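Local coordinates for protein alpha-galactosidase (Thermus thermophilus, PDB 6LCJ) that probably hydrolyses terminal alpha-galactosyl bonds of sugars as a thermostable glycoside hydrolase that assembles as a hexamer, at residues 32-37 and 131-136; 198-201 and 205-208; 367-372 and 380-385; 424-429 and 449-454. All coordinates share one frame; numbering follows the deposited sequence.

Overall arrangement
The four contacts follow one another along the chain and sample two parts of the fold. Interaction 1 joins the two antiparallel sheets of the N-terminal beta sandwich. Interactions 2, 3 and 4 belong to the region built round the eight-stranded parallel sheet of the TIM barrel. Interaction 2 lies in the loop after strand 192-195. Interaction 3 joins helices 366-371 and 380-388, and interaction 4 joins helices 415-428 and 442-453. Interactions 1 and 2 are on opposite sides of the chain's centre, their centres 45 Å apart. Interactions 3 and 4 touch through L384 and L424, so helix 380-388 packs directly on helix 415-428.

Interaction 1: residues 32-37 and 131-136; sequences REVRVF and GAWFLA
V34 and V36 face W133 and L135 across two strands that run in the same direction, with CA atoms 8.6 Å apart in both V34-W133 and V36-L135. The strands belong to different sheets, and no hydrogen bond joins them. This is sheet-on-sheet packing in the N-terminal beta sandwich. V34 carries the main contact. Its CG2 sits over the five-membered ring of W133, 3.7 Å from the centroid and only 9° off the ring normal, a CH-pi contact. Its CG1 lies nearer the rim, 3.6 Å from W133 NE1. The indole can present this face because its CG is anti to the carbonyl carbon (chi1 -59°). W133 NE1 itself is hydrogen-bonded to G31 O, which should limit rotation of the ring. One step along, V36 and L135 meet tip to tip, with V36 CG1 3.7 Å from L135 CD1. L104 and L106 of strand 102-108 close in beside these side chains. A leucine in place of W133 would probably leave V34 CG2 without its ring face and G31 O without its indole donor. On the far side of strand 33-37, R35 grips E33 OE2 through NE and NH2, and its NH2 also reaches D256 O of a second subunit. The chemistry is thus divided: apolar groups hold the sheets together, while charges on the outer side face a neighbouring subunit.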
loop_
_atom_site.group_PDB
_atom_site.type_symbol
_atom_site.label_atom_id
_atom_site.label_comp_id
_atom_site.label_asym_id
_atom_site.label_seq_id
_atom_site.Cartn_x
_atom_site.Cartn_y
_atom_site.Cartn_z
ATOM N N ARG E 32 4.582 -3.823 39.793
ATOM C CA ARG E 32 3.844 -4.063 38.561
ATOM C C ARG E 32 4.793 -4.337 37.405
ATOM O O ARG E 32 4.532 -5.209 36.569
ATOM C CB ARG E 32 2.936 -2.874 38.245
ATOM C CG ARG E 32 1.655 -3.262 37.517
ATOM C CD ARG E 32 1.148 -2.139 36.624
ATOM N NE ARG E 32 0.202 -2.611 35.610
ATOM C CZ ARG E 32 0.346 -2.400 34.298
ATOM N NH1 ARG E 32 1.399 -1.733 33.841
ATOM N NH2 ARG E 32 -0.557 -2.863 33.437
ATOM N N GLU E 33 5.911 -3.621 37.348
ATOM C CA GLU E 33 6.932 -3.884 36.346
ATOM C C GLU E 33 8.287 -3.984 37.023
ATOM O O GLU E 33 8.614 -3.163 37.882
ATOM C CB GLU E 33 6.970 -2.808 35.260
ATOM C CG GLU E 33 7.824 -3.251 34.091
ATOM C CD GLU E 33 7.845 -2.263 32.955
ATOM O OE1 GLU E 33 6.760 -1.765 32.561
ATOM O OE2 GLU E 33 8.960 -1.981 32.465
ATOM N N VAL E 34 9.064 -4.997 36.650
ATOM C CA VAL E 34 10.399 -5.187 37.194
ATOM C C VAL E 34 11.352 -5.441 36.039
ATOM O O VAL E 34 10.977 -6.002 35.006
ATOM C CB VAL E 34 10.464 -6.335 38.234
ATOM C CG1 VAL E 34 9.535 -6.040 39.418
ATOM C CG2 VAL E 34 10.129 -7.675 37.600
ATOM N N ARG E 35 12.591 -4.992 36.207
ATOM C CA ARG E 35 13.609 -5.119 35.180
ATOM C C ARG E 35 14.836 -5.744 35.809
ATOM O O ARG E 35 15.333 -5.245 36.818
ATOM C CB ARG E 35 13.946 -3.760 34.564
ATOM C CG ARG E 35 12.749 -3.088 33.938
ATOM C CD ARG E 35 13.151 -2.116 32.853
ATOM N NE ARG E 35 11.974 -1.596 32.177
ATOM C CZ ARG E 35 11.977 -0.565 31.346
ATOM N NH1 ARG E 35 13.110 0.075 31.091
ATOM N NH2 ARG E 35 10.841 -0.174 30.775
ATOM N N VAL E 36 15.312 -6.837 35.227
ATOM C CA VAL E 36 16.478 -7.552 35.722
ATOM C C VAL E 36 17.478 -7.622 34.582
ATOM O O VAL E 36 17.112 -7.990 33.461
ATOM C CB VAL E 36 16.112 -8.963 36.222
ATOM C CG1 VAL E 36 17.353 -9.712 36.650
ATOM C CG2 VAL E 36 15.105 -8.891 37.361
ATOM N N PHE E 37 18.734 -7.253 34.858
ATOM C CA PHE E 37 19.730 -7.256 33.794
ATOM C C PHE E 37 20.731 -8.364 34.039
ATOM O O PHE E 37 21.287 -8.454 35.141
ATOM C CB PHE E 37 20.447 -5.908 33.694
ATOM C CG PHE E 37 19.514 -4.755 33.497
ATOM C CD1 PHE E 37 19.232 -4.283 32.226
ATOM C CD2 PHE E 37 18.889 -4.166 34.584
ATOM C CE1 PHE E 37 18.347 -3.239 32.050
ATOM C CE2 PHE E 37 17.999 -3.126 34.419
ATOM C CZ PHE E 37 17.729 -2.656 33.153
ATOM N N GLY E 131 2.285 -7.194 41.857
ATOM C CA GLY E 131 2.485 -8.442 42.561
ATOM C C GLY E 131 3.951 -8.695 42.817
ATOM O O GLY E 131 4.813 -7.846 42.563
ATOM N N ALA E 132 4.211 -9.894 43.331
ATOM C CA ALA E 132 5.540 -10.315 43.732
ATOM C C ALA E 132 6.187 -11.146 42.633
ATOM O O ALA E 132 5.537 -11.585 41.677
ATOM C CB ALA E 132 5.484 -11.119 45.037
ATOM N N TRP E 133 7.487 -11.389 42.810
ATOM C CA TRP E 133 8.312 -12.065 41.827
ATOM C C TRP E 133 9.356 -12.885 42.552
ATOM O O TRP E 133 9.844 -12.492 43.609
ATOM C CB TRP E 133 9.044 -11.093 40.898
ATOM C CG TRP E 133 8.167 -10.198 40.116
ATOM C CD1 TRP E 133 7.689 -8.981 40.503
ATOM C CD2 TRP E 133 7.662 -10.433 38.793
ATOM N NE1 TRP E 133 6.918 -8.446 39.504
ATOM C CE2 TRP E 133 6.887 -9.318 38.443
ATOM C CE3 TRP E 133 7.794 -11.478 37.876
ATOM C CZ2 TRP E 133 6.240 -9.213 37.207
ATOM C CZ3 TRP E 133 7.143 -11.374 36.650
ATOM C CH2 TRP E 133 6.374 -10.254 36.333
ATOM N N PHE E 134 9.707 -14.017 41.963
ATOM C CA PHE E 134 10.854 -14.789 42.397
ATOM C C PHE E 134 11.972 -14.516 41.411
ATOM O O PHE E 134 11.744 -14.550 40.197
ATOM C CB PHE E 134 10.543 -16.284 42.453
ATOM C CG PHE E 134 11.695 -17.108 42.935
ATOM C CD1 PHE E 134 12.253 -16.866 44.180
ATOM C CD2 PHE E 134 12.235 -18.101 42.144
ATOM C CE1 PHE E 134 13.323 -17.606 44.638
ATOM C CE2 PHE E 134 13.314 -18.845 42.584
ATOM C CZ PHE E 134 13.858 -18.597 43.846
ATOM N N LEU E 135 13.160 -14.209 41.926
ATOM C CA LEU E 135 14.322 -13.989 41.077
ATOM C C LEU E 135 15.469 -14.825 41.608
ATOM O O LEU E 135 15.747 -14.813 42.808
ATOM C CB LEU E 135 14.717 -12.511 41.022
ATOM C CG LEU E 135 16.117 -12.205 40.485
ATOM C CD1 LEU E 135 16.153 -12.356 38.982
ATOM C CD2 LEU E 135 16.582 -10.827 40.914
ATOM N N ALA E 136 16.127 -15.550 40.715
ATOM C CA ALA E 136 17.150 -16.492 41.118
ATOM C C ALA E 136 18.170 -16.625 39.997
ATOM O O ALA E 136 17.871 -16.376 38.826
ATOM C CB ALA E 136 16.533 -17.849 41.464
#

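Interaction 2: residues 198-201 and 205-208; sequences GWQR and DWEP
W199 and Q200 pack on W206 where the chain doubles back in a short hairpin-like loop of the TIM barrel, after strand 192-195. Q200 and P208 form a single antiparallel, non-hydrogen-bonded pair, their CA atoms 4.7 Å apart. The two indoles meet obliquely: W199 CZ2 comes to 3.7 Å from W206 CE3, and the planes of the six-membered rings are 43° apart. Q200 runs alongside W206, with its CB 3.5 Å from W206 CE3. A bend at chi2 (-75°) turns the Q200 amide back toward its own segment, where OE1 accepts from G198 N. Q200 NE2 bonds to D197 OD1, so both ends of the amide are held. R201 lies beside D205 in a weak salt bridge, its carboxylate partner at the guanidinium edge. Backbone contacts tie the turn together. R201 N makes weak bonds to both D205 O and E207 O, and W206 is the centre of an inverse gamma turn. Further out, W199 NE1 bonds to W233 O, and F234 meets both indoles, W206 edge-to-face, which places the pair against strand 229-234. K292 of helix 280-296 bonds to W206 O and forms a salt bridge with E207. At the P208 end the backbones come close enough for a CA-H...O contact, with P208 CA 3.3 Å from W199 O.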
loop_
_atom_site.group_PDB
_atom_site.type_symbol
_atom_site.label_atom_id
_atom_site.label_comp_id
_atom_site.label_asym_id
_atom_site.label_seq_id
_atom_site.Cartn_x
_atom_site.Cartn_y
_atom_site.Cartn_z
ATOM N N GLY E 198 -17.170 -36.697 22.241
ATOM C CA GLY E 198 -17.995 -37.524 21.386
ATOM C C GLY E 198 -19.274 -38.061 22.007
ATOM O O GLY E 198 -20.116 -38.623 21.301
ATOM N N TRP E 199 -19.430 -37.928 23.322
ATOM C CA TRP E 199 -20.650 -38.390 23.975
ATOM C C TRP E 199 -21.765 -37.347 23.998
ATOM O O TRP E 199 -22.931 -37.722 24.146
ATOM C CB TRP E 199 -20.355 -38.823 25.412
ATOM C CG TRP E 199 -19.932 -37.690 26.296
ATOM C CD1 TRP E 199 -18.659 -37.236 26.494
ATOM C CD2 TRP E 199 -20.781 -36.860 27.098
ATOM N NE1 TRP E 199 -18.661 -36.176 27.368
ATOM C CE2 TRP E 199 -19.950 -35.928 27.761
ATOM C CE3 TRP E 199 -22.164 -36.812 27.321
ATOM C CZ2 TRP E 199 -20.455 -34.960 28.631
ATOM C CZ3 TRP E 199 -22.662 -35.858 28.192
ATOM C CH2 TRP E 199 -21.807 -34.943 28.836
ATOM N N GLN E 200 -21.442 -36.067 23.833
ATOM C CA GLN E 200 -22.367 -34.961 24.044
ATOM C C GLN E 200 -23.135 -34.605 22.769
ATOM O O GLN E 200 -22.748 -34.960 21.654
ATOM C CB GLN E 200 -21.611 -33.732 24.562
ATOM C CG GLN E 200 -20.760 -33.015 23.514
ATOM C CD GLN E 200 -19.449 -33.750 23.163
ATOM O OE1 GLN E 200 -19.186 -34.859 23.629
ATOM N NE2 GLN E 200 -18.629 -33.121 22.341
ATOM N N ARG E 201 -24.246 -33.879 22.947
ATOM C CA ARG E 201 -25.017 -33.432 21.788
ATOM C C ARG E 201 -24.368 -32.240 21.097
ATOM O O ARG E 201 -24.448 -32.123 19.868
ATOM C CB ARG E 201 -26.445 -33.079 22.200
ATOM C CG ARG E 201 -27.243 -34.238 22.778
ATOM C CD ARG E 201 -28.585 -33.767 23.335
ATOM N NE ARG E 201 -29.458 -33.283 22.265
ATOM C CZ ARG E 201 -30.049 -34.074 21.370
ATOM N NH1 ARG E 201 -29.865 -35.394 21.422
ATOM N NH2 ARG E 201 -30.824 -33.552 20.420
ATOM N N ASP E 205 -24.361 -28.173 25.171
ATOM C CA ASP E 205 -25.442 -29.146 25.345
ATOM C C ASP E 205 -24.834 -30.466 25.834
ATOM O O ASP E 205 -24.728 -31.442 25.086
ATOM C CB ASP E 205 -26.216 -29.317 24.032
ATOM C CG ASP E 205 -27.547 -30.051 24.215
ATOM O OD1 ASP E 205 -27.856 -30.474 25.354
ATOM O OD2 ASP E 205 -28.269 -30.214 23.208
ATOM N N TRP E 206 -24.421 -30.479 27.100
ATOM C CA TRP E 206 -23.715 -31.603 27.713
ATOM C C TRP E 206 -24.723 -32.644 28.204
ATOM O O TRP E 206 -24.960 -32.841 29.399
ATOM C CB TRP E 206 -22.815 -31.098 28.831
ATOM C CG TRP E 206 -21.835 -30.134 28.275
ATOM C CD1 TRP E 206 -21.876 -28.768 28.361
ATOM C CD2 TRP E 206 -20.690 -30.455 27.478
ATOM N NE1 TRP E 206 -20.809 -28.224 27.689
ATOM C CE2 TRP E 206 -20.066 -29.240 27.135
ATOM C CE3 TRP E 206 -20.129 -31.656 27.024
ATOM C CZ2 TRP E 206 -18.906 -29.191 26.359
ATOM C CZ3 TRP E 206 -18.990 -31.606 26.255
ATOM C CH2 TRP E 206 -18.384 -30.385 25.932
ATOM N N GLU E 207 -25.323 -33.306 27.224
ATOM C CA GLU E 207 -26.308 -34.354 27.382
ATOM C C GLU E 207 -26.019 -35.384 26.305
ATOM O O GLU E 207 -25.533 -35.031 25.221
ATOM C CB GLU E 207 -27.745 -33.820 27.240
ATOM C CG GLU E 207 -28.232 -32.961 28.404
ATOM C CD GLU E 207 -28.349 -33.745 29.699
ATOM O OE1 GLU E 207 -28.759 -34.928 29.652
ATOM O OE2 GLU E 207 -28.030 -33.182 30.768
ATOM N N PRO E 208 -26.276 -36.660 26.579
ATOM C CA PRO E 208 -25.848 -37.706 25.642
ATOM C C PRO E 208 -26.582 -37.627 24.314
ATOM O O PRO E 208 -27.800 -37.456 24.263
ATOM C CB PRO E 208 -26.171 -39.009 26.385
ATOM C CG PRO E 208 -27.014 -38.615 27.577
ATOM C CD PRO E 208 -26.670 -37.199 27.889
#

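Interaction 3: residues 367-372 and 380-385; sequences ERSFWL and LRNALR
S369 OG and N382 CG each stand anti to their own carbonyl carbon (chi1 -67° and -71°), and this sends the hydroxyl and the amide toward each other between two helices. N382 ND2 donates to S369 OG at 3.2 Å, with an N-H...acceptor angle of 158°. The hydroxyl oxygen lies close to the amide plane. This bond is the sole direct link between the segments. The backbones stay well apart, with S369 CA and N382 CA at 8.4 Å, and little surface is buried. Both polar groups have further partners. S369 OG is also hydrogen-bonded to D364 OD1, and N382 ND2 also bonds to G377 O in the connection between the helices. The other end of the N382 amide is engaged within its own helix: R385 NH2 donates to N382 OD1 at 2.9 Å, coming from above the carbonyl plane and not along a lone pair. The buried amide is therefore gripped through both its nitrogen and its oxygen, which should fix its rotation. Away from this bond, E367 forms a salt bridge with R73 of a third subunit, and W371 meets F266 of that subunit edge-to-face. Helix 366-371 thus links the polar bridge to a subunit interface. Helices 366-371 and 380-388 lie in sequence between parallel strands 352-354 and 398-400, as expected of the helical crossover in a beta-alpha-beta unit of a TIM barrel.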
loop_
_atom_site.group_PDB
_atom_site.type_symbol
_atom_site.label_atom_id
_atom_site.label_comp_id
_atom_site.label_asym_id
_atom_site.label_seq_id
_atom_site.Cartn_x
_atom_site.Cartn_y
_atom_site.Cartn_z
ATOM N N GLU E 367 3.204 -29.642 7.671
ATOM C CA GLU E 367 2.421 -28.542 7.121
ATOM C C GLU E 367 1.972 -27.586 8.219
ATOM O O GLU E 367 2.023 -26.365 8.046
ATOM C CB GLU E 367 1.217 -29.067 6.343
ATOM C CG GLU E 367 1.516 -29.213 4.860
ATOM C CD GLU E 367 2.517 -30.309 4.635
ATOM O OE1 GLU E 367 2.276 -31.396 5.183
ATOM O OE2 GLU E 367 3.544 -30.085 3.963
ATOM N N ARG E 368 1.546 -28.117 9.363
ATOM C CA ARG E 368 1.108 -27.242 10.446
ATOM C C ARG E 368 2.283 -26.723 11.274
ATOM O O ARG E 368 2.298 -25.550 11.670
ATOM C CB ARG E 368 0.100 -27.973 11.331
ATOM C CG ARG E 368 -0.369 -27.152 12.507
ATOM C CD ARG E 368 -1.637 -27.730 13.116
ATOM N NE ARG E 368 -2.101 -26.885 14.202
ATOM C CZ ARG E 368 -3.164 -27.128 14.959
ATOM N NH1 ARG E 368 -3.914 -28.205 14.756
ATOM N NH2 ARG E 368 -3.471 -26.280 15.925
ATOM N N SER E 369 3.289 -27.558 11.527
ATOM C CA SER E 369 4.362 -27.111 12.398
ATOM C C SER E 369 5.322 -26.159 11.695
ATOM O O SER E 369 5.856 -25.241 12.328
ATOM C CB SER E 369 5.104 -28.317 12.960
ATOM O OG SER E 369 4.245 -29.034 13.826
ATOM N N PHE E 370 5.549 -26.337 10.399
ATOM C CA PHE E 370 6.500 -25.496 9.685
ATOM C C PHE E 370 5.818 -24.453 8.802
ATOM O O PHE E 370 6.055 -23.255 8.968
ATOM C CB PHE E 370 7.451 -26.378 8.864
ATOM C CG PHE E 370 8.466 -25.600 8.094
ATOM C CD1 PHE E 370 9.647 -25.190 8.700
ATOM C CD2 PHE E 370 8.234 -25.253 6.765
ATOM C CE1 PHE E 370 10.591 -24.455 7.997
ATOM C CE2 PHE E 370 9.171 -24.514 6.048
ATOM C CZ PHE E 370 10.355 -24.116 6.665
ATOM N N TRP E 371 4.963 -24.864 7.866
ATOM C CA TRP E 371 4.401 -23.903 6.923
ATOM C C TRP E 371 3.462 -22.920 7.610
ATOM O O TRP E 371 3.452 -21.729 7.278
ATOM C CB TRP E 371 3.700 -24.645 5.789
ATOM C CG TRP E 371 4.694 -25.405 4.973
ATOM C CD1 TRP E 371 4.867 -26.749 4.945
ATOM C CD2 TRP E 371 5.686 -24.850 4.095
ATOM N NE1 TRP E 371 5.892 -27.081 4.089
ATOM C CE2 TRP E 371 6.414 -25.932 3.553
ATOM C CE3 TRP E 371 6.023 -23.542 3.703
ATOM C CZ2 TRP E 371 7.463 -25.754 2.633
ATOM C CZ3 TRP E 371 7.069 -23.366 2.786
ATOM C CH2 TRP E 371 7.775 -24.469 2.268
ATOM N N LEU E 372 2.689 -23.382 8.580
ATOM C CA LEU E 372 1.846 -22.488 9.356
ATOM C C LEU E 372 2.516 -22.022 10.643
ATOM O O LEU E 372 1.937 -21.208 11.371
ATOM C CB LEU E 372 0.508 -23.176 9.658
ATOM C CG LEU E 372 -0.247 -23.623 8.403
ATOM C CD1 LEU E 372 -1.352 -24.608 8.751
ATOM C CD2 LEU E 372 -0.807 -22.432 7.662
ATOM N N LEU E 380 3.568 -35.988 18.373
ATOM C CA LEU E 380 4.386 -36.441 19.491
ATOM C C LEU E 380 5.540 -35.481 19.759
ATOM O O LEU E 380 5.849 -35.170 20.915
ATOM C CB LEU E 380 4.907 -37.852 19.223
ATOM C CG LEU E 380 5.739 -38.395 20.383
ATOM C CD1 LEU E 380 4.922 -38.343 21.675
ATOM C CD2 LEU E 380 6.238 -39.804 20.094
ATOM N N ARG E 381 6.185 -34.998 18.705
ATOM C CA ARG E 381 7.315 -34.100 18.896
ATOM C C ARG E 381 6.888 -32.810 19.578
ATOM O O ARG E 381 7.543 -32.354 20.521
ATOM C CB ARG E 381 7.965 -33.789 17.565
ATOM C CG ARG E 381 9.154 -32.942 17.728
ATOM C CD ARG E 381 9.255 -31.959 16.619
ATOM N NE ARG E 381 10.642 -31.659 16.299
ATOM C CZ ARG E 381 11.028 -31.074 15.174
ATOM N NH1 ARG E 381 10.125 -30.726 14.260
ATOM N NH2 ARG E 381 12.314 -30.831 14.964
ATOM N N ASN E 382 5.802 -32.195 19.101
ATOM C CA ASN E 382 5.286 -30.996 19.750
ATOM C C ASN E 382 4.931 -31.286 21.194
ATOM O O ASN E 382 5.254 -30.498 22.088
ATOM C CB ASN E 382 4.060 -30.471 19.010
ATOM C CG ASN E 382 4.390 -29.847 17.661
ATOM O OD1 ASN E 382 5.538 -29.576 17.326
ATOM N ND2 ASN E 382 3.359 -29.622 16.882
ATOM N N ALA E 383 4.261 -32.420 21.438
ATOM C CA ALA E 383 3.947 -32.835 22.800
ATOM C C ALA E 383 5.206 -32.897 23.649
ATOM O O ALA E 383 5.298 -32.257 24.704
ATOM C CB ALA E 383 3.245 -34.191 22.788
ATOM N N LEU E 384 6.205 -33.645 23.173
ATOM C CA LEU E 384 7.420 -33.844 23.953
ATOM C C LEU E 384 8.125 -32.519 24.226
ATOM O O LEU E 384 8.602 -32.289 25.342
ATOM C CB LEU E 384 8.350 -34.822 23.234
ATOM C CG LEU E 384 7.941 -36.298 23.194
ATOM C CD1 LEU E 384 8.825 -37.024 22.206
ATOM C CD2 LEU E 384 8.008 -36.981 24.562
ATOM N N ARG E 385 8.168 -31.619 23.236
ATOM C CA ARG E 385 8.978 -30.409 23.385
ATOM C C ARG E 385 8.490 -29.532 24.535
ATOM O O ARG E 385 9.298 -29.017 25.314
ATOM C CB ARG E 385 9.003 -29.600 22.089
ATOM C CG ARG E 385 9.817 -28.304 22.227
ATOM C CD ARG E 385 10.237 -27.726 20.871
ATOM N NE ARG E 385 9.035 -27.401 20.132
ATOM C CZ ARG E 385 8.620 -28.043 19.046
ATOM N NH1 ARG E 385 9.347 -29.032 18.527
ATOM N NH2 ARG E 385 7.469 -27.694 18.484
#

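Interaction 4: residues 424-429 and 449-454; sequences LAHFTG and EAFLAR
F451 lays one edge of its ring against A425 and H426, and this is the tight part of the contact. The edge of F451 points at the face of H426 in an offset edge-to-face pair, with centroids 5.1 Å apart and planes at 64°. F451 CD1 lies 3.6 Å from H426 CE1 and equally close to H426 NE2. Farther round the same phenyl edge, F451 CZ meets A425 CB at 3.6 Å, near the ring plane. The ring reaches helix 415-428 because its CG is anti to the backbone N (chi1 169°). K431 makes a cation-pi contact with F451, and F406 also meets the ring. With an alanine here, a gap is likely to open beside A425, and the imidazole face and K431 would lose their aromatic partner. At ND1 of H426 the contact is looser and wetter. A water bridges H426 ND1 and R454 O, 3.1 Å from the R454 oxygen to which it donates. R454 is exposed, and its side chain makes no close contact with residues 424-429. No direct hydrogen bond joins the two segments; the water makes the polar link. Helix 415-428 leads into strand 431-433 of the barrel sheet, and helix 442-453 follows that strand. Elsewhere on helix 415-428, L424 packs on T387 and L388 of helix 380-388, while H426 also touches V458 of strand 458-462.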
loop_
_atom_site.group_PDB
_atom_site.type_symbol
_atom_site.label_atom_id
_atom_site.label_comp_id
_atom_site.label_asym_id
_atom_site.label_seq_id
_atom_site.Cartn_x
_atom_site.Cartn_y
_atom_site.Cartn_z
ATOM N N LEU E 424 8.572 -40.459 29.611
ATOM C CA LEU E 424 8.029 -39.306 30.326
ATOM C C LEU E 424 6.846 -39.682 31.214
ATOM O O LEU E 424 6.650 -39.057 32.262
ATOM C CB LEU E 424 7.625 -38.205 29.344
ATOM C CG LEU E 424 8.770 -37.401 28.719
ATOM C CD1 LEU E 424 8.240 -36.103 28.164
ATOM C CD2 LEU E 424 9.886 -37.145 29.708
ATOM N N ALA E 425 6.050 -40.685 30.830
ATOM C CA ALA E 425 5.026 -41.196 31.741
ATOM C C ALA E 425 5.651 -41.818 32.989
ATOM O O ALA E 425 5.165 -41.611 34.107
ATOM C CB ALA E 425 4.138 -42.219 31.033
ATOM N N HIS E 426 6.729 -42.584 32.827
ATOM C CA HIS E 426 7.411 -43.121 34.000
ATOM C C HIS E 426 7.945 -41.999 34.879
ATOM O O HIS E 426 7.785 -42.033 36.100
ATOM C CB HIS E 426 8.546 -44.049 33.582
ATOM C CG HIS E 426 8.097 -45.389 33.092
ATOM N ND1 HIS E 426 7.236 -46.191 33.806
ATOM C CD2 HIS E 426 8.417 -46.081 31.971
ATOM C CE1 HIS E 426 7.030 -47.313 33.141
ATOM N NE2 HIS E 426 7.738 -47.274 32.027
ATOM N N PHE E 427 8.555 -40.979 34.279
ATOM C CA PHE E 427 9.127 -39.902 35.080
ATOM C C PHE E 427 8.048 -39.134 35.848
ATOM O O PHE E 427 8.200 -38.851 37.037
ATOM C CB PHE E 427 9.930 -38.965 34.187
ATOM C CG PHE E 427 10.677 -37.902 34.941
ATOM C CD1 PHE E 427 11.868 -38.195 35.583
ATOM C CD2 PHE E 427 10.189 -36.606 35.007
ATOM C CE1 PHE E 427 12.566 -37.217 36.268
ATOM C CE2 PHE E 427 10.887 -35.625 35.690
ATOM C CZ PHE E 427 12.070 -35.937 36.326
ATOM N N THR E 428 6.959 -38.767 35.183
ATOM C CA THR E 428 5.901 -38.038 35.869
ATOM C C THR E 428 5.046 -38.947 36.740
ATOM O O THR E 428 4.385 -38.451 37.660
ATOM C CB THR E 428 4.977 -37.325 34.866
ATOM O OG1 THR E 428 4.370 -38.292 34.002
ATOM C CG2 THR E 428 5.735 -36.300 34.024
ATOM N N GLY E 429 5.025 -40.251 36.452
ATOM C CA GLY E 429 4.095 -41.162 37.083
ATOM C C GLY E 429 2.668 -41.095 36.584
ATOM O O GLY E 429 1.810 -41.775 37.146
ATOM N N GLU E 449 0.767 -54.076 30.058
ATOM C CA GLU E 449 0.582 -54.494 31.445
ATOM C C GLU E 449 1.832 -54.246 32.288
ATOM O O GLU E 449 1.729 -53.782 33.427
ATOM C CB GLU E 449 0.168 -55.965 31.513
ATOM C CG GLU E 449 -0.261 -56.416 32.916
ATOM C CD GLU E 449 -1.302 -55.492 33.608
ATOM O OE1 GLU E 449 -2.061 -54.749 32.932
ATOM O OE2 GLU E 449 -1.371 -55.522 34.855
ATOM N N ALA E 450 3.020 -54.553 31.766
ATOM C CA ALA E 450 4.218 -54.251 32.541
ATOM C C ALA E 450 4.369 -52.749 32.770
ATOM O O ALA E 450 4.880 -52.324 33.813
ATOM C CB ALA E 450 5.455 -54.827 31.855
ATOM N N PHE E 451 3.910 -51.933 31.823
ATOM C CA PHE E 451 3.944 -50.480 31.996
ATOM C C PHE E 451 3.051 -50.048 33.161
ATOM O O PHE E 451 3.476 -49.288 34.040
ATOM C CB PHE E 451 3.522 -49.823 30.678
ATOM C CG PHE E 451 3.264 -48.333 30.757
ATOM C CD1 PHE E 451 4.322 -47.428 30.838
ATOM C CD2 PHE E 451 1.962 -47.839 30.678
ATOM C CE1 PHE E 451 4.092 -46.061 30.868
ATOM C CE2 PHE E 451 1.716 -46.463 30.697
ATOM C CZ PHE E 451 2.787 -45.574 30.799
ATOM N N LEU E 452 1.817 -50.559 33.195
ATOM C CA LEU E 452 0.879 -50.209 34.253
ATOM C C LEU E 452 1.312 -50.765 35.604
ATOM O O LEU E 452 1.227 -50.066 36.619
ATOM C CB LEU E 452 -0.512 -50.724 33.900
ATOM C CG LEU E 452 -1.122 -50.043 32.679
ATOM C CD1 LEU E 452 -2.342 -50.788 32.165
ATOM C CD2 LEU E 452 -1.470 -48.617 33.028
ATOM N N ALA E 453 1.784 -52.013 35.640
ATOM C CA ALA E 453 1.952 -52.725 36.903
ATOM C C ALA E 453 3.277 -52.443 37.590
ATOM O O ALA E 453 3.453 -52.861 38.737
ATOM C CB ALA E 453 1.815 -54.233 36.684
ATOM N N ARG E 454 4.210 -51.764 36.935
ATOM C CA ARG E 454 5.551 -51.592 37.471
ATOM C C ARG E 454 5.854 -50.121 37.697
ATOM O O ARG E 454 5.302 -49.239 37.041
ATOM C CB ARG E 454 6.618 -52.181 36.541
ATOM C CG ARG E 454 6.797 -53.670 36.685
ATOM C CD ARG E 454 7.463 -54.278 35.456
ATOM N NE ARG E 454 8.889 -53.973 35.403
ATOM C CZ ARG E 454 9.436 -53.073 34.590
ATOM N NH1 ARG E 454 8.669 -52.370 33.744
ATOM N NH2 ARG E 454 10.750 -52.874 34.628
HETATM O O HOH W 1 6.661 -46.553 36.239
#